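Local coordinates for CRISPR protein (Archaeoglobus fulgidus, PDB 4MJK) that probably serves as the Cas5 subunit of an archaeal type I-A CRISPR Cascade complex, the CRISPR-RNA-guided assembly of the interference pathway, at residues 73-78 / 125-130; 119-124 / 231-236. All coordinates share one frame; numbering follows the deposited sequence.

In the fold
Interactions 1 and 2 lie on the same side of the chain's centre, their own centres about 7 Å apart. Their segments alternate along the chain: 73-78, 119-124, 125-130, then 231-236. Segment 73-78 leaves the edge strand 66-73 of the six-stranded antiparallel sheet and enters strand 76-80 of a three-stranded one, where strand 115-120 is its neighbour; segment 119-124 ends that neighbour, and 125-130 leads back to the larger sheet. The contacts are joined directly, with Asn75 O 2.7 Å from Leu121 N and Asn75 ND2 hydrogen-bonded to Asn122 OD1. Together they tie both sheets of this Cas5 family protein to the late loop 231-236.

Interaction 1 of 2, residues 73-78 / 125-130; sequences ALNCTP and APKIRW
Ala73 and Ile128 face each other as an antiparallel non-hydrogen-bonded pair, CA to CA 4.4 Å, and beside them Leu74 N donates to Lys127 O over 3.0 Å in an almost straight bond (176°). Past this point segment 73-78 turns away from its neighbour, and the side chain of Asn75 takes over the bonding. With chi1 at 70°, its CG sits between the backbone N and the carbonyl carbon, and the amide at its end meets the backbone groups on either side of Pro126, the carbonyl of Ala125 and the N-H of Lys127. OD1 accepts from Lys127 N at 2.8 Å on an in-plane lone pair, while ND2 donates to Ala125 O at 3.0 Å. That oxygen lies in the plane of the Asn75 amide, although ND2 itself stands above the carbonyl plane of Ala125. ND2 has a further acceptor in Asn122 OD1, which helps to fix the rotation of the amide. An alanine here would probably leave Lys127 N, Ala125 O and Asn122 OD1 without these mates and the approach to strand 127-134 less firmly held. Leu74 and Arg129 cross at about a right angle, the methyl CD2 of the leucine lying 3.9 Å from Arg129 CZ, over the centre of one guanidinium face. A salt bridge from Arg129 NE to Asp7 on strand 2-10 steadies that flat group. Cys76 CB packs against Pro126 CB at 3.6 Å, and its sulphur SG lies 4.3 Å from Ile128 CG1, an apolar patch that Leu118 extends. Such an antiparallel pairing, in which an edge strand peels off into a second small sheet, here joins the main sheet of a Cas5-type protein, consistent with the ferredoxin-like core of the RAMP superfamily, to its three-stranded neighbour.

Interaction 2 of 2, residues 119-124 / 231-236; sequences SSLNDE and PIMTSI
Leu121 and Ile236 are set by their first torsions: in Leu121 CG stands anti to the carbonyl carbon (chi1 -62°), which carries it and its methyls toward the loop 231-236, whereas in Ile236 CG1, the base of CD1, is anti to the backbone N (chi1 -171°), on the way to Asn122. The leucine does most of the touching with one methyl. Its CD1 pushes into the bend of the loop, 3.8 Å from Ser235 C and close to the backbone N of Ile236, so part of this contact is methyl against peptide rather than side chain against side chain. Met233, present as selenomethionine, closes in on the same methyl, its CG 3.9 Å from Leu121 CD1. Nearer the backbones, Leu121 CB and Ile236 CB pack at 4.2 Å. The segment 119-124 carries Leu121 just where strand 115-120 gives way to an Asx turn: Asn122 OD1 accepts from Glu124 N at 3.0 Å, the donor standing well above the plane of the side-chain carbonyl. The other end of the Asn122 amide donates to the Glu124 carboxylate, ND2 to OE1 at 3.2 Å, on the anti lone pair of that oxygen. Held from both ends in this way, Asn122 presents its amide to Ile236, whose CD1 comes within 3.9 Å of ND2, the two side chains crossing at about a right angle. Ser120 OG lies 2.7 Å from Glu124 O. No hydrogen bond passes between the two segments, which meet by van der Waals contact near the surface. The second subunit approaches here too, with Phe108 of that chain packing on Leu121 and Tyr81 of that chain hydrogen-bonded through OH to Ser119 OG.

Interaction 1 of 2, residues 73-78 / 125-130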
loop_
_atom_site.group_PDB
_atom_site.type_symbol
_atom_site.label_atom_id
_atom_site.label_comp_id
_atom_site.label_asym_id
_atom_site.label_seq_id
_atom_site.Cartn_x
_atom_site.Cartn_y
_atom_site.Cartn_z
ATOM N N ALA A 73 13.180 9.585 5.462
ATOM C CA ALA A 73 12.379 8.536 6.077
ATOM C C ALA A 73 12.816 8.448 7.525
ATOM O O ALA A 73 13.981 8.656 7.812
ATOM C CB ALA A 73 12.608 7.198 5.364
ATOM N N LEU A 74 11.876 8.177 8.429
ATOM C CA LEU A 74 12.192 7.971 9.833
ATOM C C LEU A 74 12.247 6.487 10.158
ATOM O O LEU A 74 12.994 6.068 11.037
ATOM C CB LEU A 74 11.150 8.671 10.729
ATOM C CG LEU A 74 11.059 10.189 10.483
ATOM C CD1 LEU A 74 9.927 10.850 11.275
ATOM C CD2 LEU A 74 12.388 10.845 10.794
ATOM N N ASN A 75 11.470 5.680 9.450
ATOM C CA ASN A 75 11.363 4.271 9.821
ATOM C C ASN A 75 10.914 3.387 8.667
ATOM O O ASN A 75 10.323 2.334 8.878
ATOM C CB ASN A 75 10.351 4.114 10.957
ATOM C CG ASN A 75 8.937 4.376 10.492
ATOM O OD1 ASN A 75 8.732 5.015 9.458
ATOM N ND2 ASN A 75 7.958 3.855 11.215
ATOM N N CYS A 76 11.173 3.812 7.440
ATOM C CA CYS A 76 10.615 3.087 6.310
ATOM C C CYS A 76 11.517 3.157 5.091
ATOM O O CYS A 76 12.462 3.959 5.026
ATOM C CB CYS A 76 9.201 3.598 5.976
ATOM S SG CYS A 76 9.116 5.325 5.404
ATOM N N THR A 77 11.221 2.289 4.133
ATOM C CA THR A 77 11.981 2.221 2.899
ATOM C C THR A 77 10.956 2.091 1.749
ATOM O O THR A 77 9.987 1.322 1.841
ATOM C CB THR A 77 12.983 1.029 2.947
ATOM O OG1 THR A 77 13.996 1.180 1.934
ATOM C CG2 THR A 77 12.262 -0.271 2.735
ATOM N N PRO A 78 11.136 2.869 0.676
ATOM C CA PRO A 78 10.139 2.838 -0.411
ATOM C C PRO A 78 10.254 1.585 -1.261
ATOM O O PRO A 78 11.345 1.040 -1.447
ATOM C CB PRO A 78 10.492 4.062 -1.261
ATOM C CG PRO A 78 11.498 4.874 -0.409
ATOM C CD PRO A 78 12.190 3.867 0.441
ATOM N N ALA A 125 3.441 2.543 11.662
ATOM C CA ALA A 125 3.102 2.990 10.321
ATOM C C ALA A 125 4.321 3.730 9.743
ATOM O O ALA A 125 5.104 4.315 10.477
ATOM C CB ALA A 125 1.894 3.904 10.378
ATOM N N PRO A 126 4.503 3.676 8.422
ATOM C CA PRO A 126 5.683 4.338 7.843
ATOM C C PRO A 126 5.589 5.865 7.949
ATOM O O PRO A 126 4.527 6.435 7.686
ATOM C CB PRO A 126 5.647 3.900 6.381
ATOM C CG PRO A 126 4.230 3.498 6.135
ATOM C CD PRO A 126 3.701 2.964 7.415
ATOM N N LYS A 127 6.693 6.505 8.318
ATOM C CA LYS A 127 6.721 7.940 8.540
ATOM C C LYS A 127 7.846 8.622 7.767
ATOM O O LYS A 127 8.938 8.078 7.642
ATOM C CB LYS A 127 6.906 8.239 10.033
ATOM C CG LYS A 127 5.672 7.938 10.877
ATOM C CD LYS A 127 5.868 8.428 12.312
ATOM C CE LYS A 127 7.026 7.700 12.981
ATOM N NZ LYS A 127 7.506 8.403 14.219
ATOM N N ILE A 128 7.558 9.819 7.264
ATOM C CA ILE A 128 8.553 10.661 6.601
ATOM C C ILE A 128 8.536 12.045 7.245
ATOM O O ILE A 128 7.465 12.545 7.587
ATOM C CB ILE A 128 8.236 10.812 5.077
ATOM C CG1 ILE A 128 8.321 9.446 4.382
ATOM C CG2 ILE A 128 9.204 11.826 4.429
ATOM C CD1 ILE A 128 7.923 9.473 2.916
ATOM N N ARG A 129 9.710 12.645 7.443
ATOM C CA ARG A 129 9.795 14.001 7.973
ATOM C C ARG A 129 10.190 14.991 6.875
ATOM O O ARG A 129 11.181 14.769 6.158
ATOM C CB ARG A 129 10.804 14.078 9.130
ATOM C CG ARG A 129 10.974 15.509 9.699
ATOM C CD ARG A 129 11.883 15.552 10.953
ATOM N NE ARG A 129 11.351 14.702 12.017
ATOM C CZ ARG A 129 12.094 14.113 12.947
ATOM N NH1 ARG A 129 13.407 14.284 12.950
ATOM N NH2 ARG A 129 11.531 13.349 13.875
ATOM N N TRP A 130 9.423 16.070 6.747
ATOM C CA TRP A 130 9.770 17.166 5.843
ATOM C C TRP A 130 10.324 18.347 6.630
ATOM O O TRP A 130 9.891 18.622 7.755
ATOM C CB TRP A 130 8.560 17.638 5.036
ATOM C CG TRP A 130 8.350 16.906 3.739
ATOM C CD1 TRP A 130 8.819 17.259 2.503
ATOM C CD2 TRP A 130 7.595 15.703 3.554
ATOM N NE1 TRP A 130 8.404 16.342 1.555
ATOM C CE2 TRP A 130 7.655 15.375 2.178
ATOM C CE3 TRP A 130 6.884 14.869 4.419
ATOM C CZ2 TRP A 130 7.030 14.240 1.648
ATOM C CZ3 TRP A 130 6.240 13.745 3.885
ATOM C CH2 TRP A 130 6.328 13.437 2.516
#

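Interaction 2 of 2, residues 119-124 / 231-236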
loop_
_atom_site.group_PDB
_atom_site.type_symbol
_atom_site.label_atom_id
_atom_site.label_comp_id
_atom_site.label_asym_id
_atom_site.label_seq_id
_atom_site.Cartn_x
_atom_site.Cartn_y
_atom_site.Cartn_z
ATOM N N SER A 119 7.404 0.753 2.995
ATOM C CA SER A 119 7.503 -0.410 3.876
ATOM C C SER A 119 8.154 -0.014 5.199
ATOM O O SER A 119 9.307 0.407 5.237
ATOM C CB SER A 119 8.361 -1.508 3.237
ATOM O OG SER A 119 7.959 -1.792 1.912
ATOM N N SER A 120 7.424 -0.166 6.286
ATOM C CA SER A 120 7.974 0.138 7.586
ATOM C C SER A 120 9.038 -0.879 7.996
ATOM O O SER A 120 8.924 -2.082 7.718
ATOM C CB SER A 120 6.869 0.185 8.630
ATOM O OG SER A 120 7.415 0.530 9.891
ATOM N N LEU A 121 10.070 -0.386 8.671
ATOM C CA LEU A 121 11.136 -1.232 9.190
ATOM C C LEU A 121 10.886 -1.616 10.649
ATOM O O LEU A 121 11.670 -2.349 11.244
ATOM C CB LEU A 121 12.488 -0.521 9.066
ATOM C CG LEU A 121 12.846 -0.221 7.612
ATOM C CD1 LEU A 121 14.073 0.684 7.508
ATOM C CD2 LEU A 121 13.031 -1.524 6.831
ATOM N N ASN A 122 9.810 -1.110 11.229
ATOM C CA ASN A 122 9.430 -1.528 12.574
ATOM C C ASN A 122 7.919 -1.721 12.619
ATOM O O ASN A 122 7.280 -1.792 11.570
ATOM C CB ASN A 122 9.935 -0.536 13.639
ATOM C CG ASN A 122 9.319 0.847 13.501
ATOM O OD1 ASN A 122 8.411 1.061 12.701
ATOM N ND2 ASN A 122 9.814 1.795 14.291
ATOM N N ASP A 123 7.327 -1.805 13.804
ATOM C CA ASP A 123 5.894 -2.110 13.857
ATOM C C ASP A 123 5.015 -0.874 13.735
ATOM O O ASP A 123 3.795 -0.965 13.837
ATOM C CB ASP A 123 5.518 -2.916 15.112
ATOM C CG ASP A 123 5.557 -4.422 14.875
ATOM O OD1 ASP A 123 6.604 -4.931 14.423
ATOM O OD2 ASP A 123 4.534 -5.101 15.135
ATOM N N GLU A 124 5.620 0.283 13.507
ATOM C CA GLU A 124 4.817 1.492 13.336
ATOM C C GLU A 124 4.445 1.705 11.881
ATOM O O GLU A 124 5.061 1.138 10.975
ATOM C CB GLU A 124 5.580 2.719 13.809
ATOM C CG GLU A 124 6.115 2.639 15.212
ATOM C CD GLU A 124 6.722 3.956 15.629
ATOM O OE1 GLU A 124 7.912 4.194 15.312
ATOM O OE2 GLU A 124 5.995 4.764 16.249
ATOM N N PRO A 231 17.762 10.268 0.463
ATOM C CA PRO A 231 18.262 9.171 1.295
ATOM C C PRO A 231 17.299 7.979 1.289
ATOM O O PRO A 231 16.071 8.159 1.263
ATOM C CB PRO A 231 18.319 9.797 2.684
ATOM C CG PRO A 231 17.158 10.775 2.688
ATOM C CD PRO A 231 17.095 11.316 1.260
ATOM N N ILE A 232 17.872 6.778 1.312
ATOM C CA ILE A 232 17.117 5.537 1.343
ATOM C C ILE A 232 17.640 4.725 2.528
ATOM O O ILE A 232 18.783 4.264 2.543
ATOM C CB ILE A 232 17.294 4.715 0.053
ATOM C CG1 ILE A 232 16.945 5.549 -1.199
ATOM C CG2 ILE A 232 16.506 3.398 0.150
ATOM C CD1 ILE A 232 15.499 5.660 -1.485
HETATM N N MSE A 233 16.789 4.583 3.527
HETATM C CA MSE A 233 17.125 3.905 4.763
HETATM C C MSE A 233 17.154 2.403 4.513
HETATM O O MSE A 233 16.235 1.861 3.898
HETATM C CB MSE A 233 16.023 4.249 5.769
HETATM C CG MSE A 233 16.265 3.886 7.196
HETATM SE SE MSE A 233 14.854 4.733 8.258
HETATM C CE MSE A 233 15.901 6.208 9.005
ATOM N N THR A 234 18.207 1.731 4.969
ATOM C CA THR A 234 18.303 0.280 4.810
ATOM C C THR A 234 18.138 -0.458 6.135
ATOM O O THR A 234 18.000 -1.677 6.160
ATOM C CB THR A 234 19.641 -0.142 4.174
ATOM O OG1 THR A 234 20.727 0.464 4.884
ATOM C CG2 THR A 234 19.695 0.289 2.719
ATOM N N SER A 235 18.160 0.286 7.233
ATOM C CA SER A 235 18.032 -0.297 8.559
ATOM C C SER A 235 17.384 0.721 9.465
ATOM O O SER A 235 17.614 1.930 9.325
ATOM C CB SER A 235 19.413 -0.680 9.112
ATOM O OG SER A 235 19.408 -0.779 10.534
ATOM N N ILE A 236 16.580 0.236 10.405
ATOM C CA ILE A 236 15.910 1.114 11.353
ATOM C C ILE A 236 16.924 1.938 12.152
ATOM O O ILE A 236 16.601 3.006 12.667
ATOM C CB ILE A 236 14.993 0.305 12.307
ATOM C CG1 ILE A 236 14.124 1.235 13.156
ATOM C CG2 ILE A 236 15.819 -0.650 13.185
ATOM C CD1 ILE A 236 13.150 2.073 12.347
#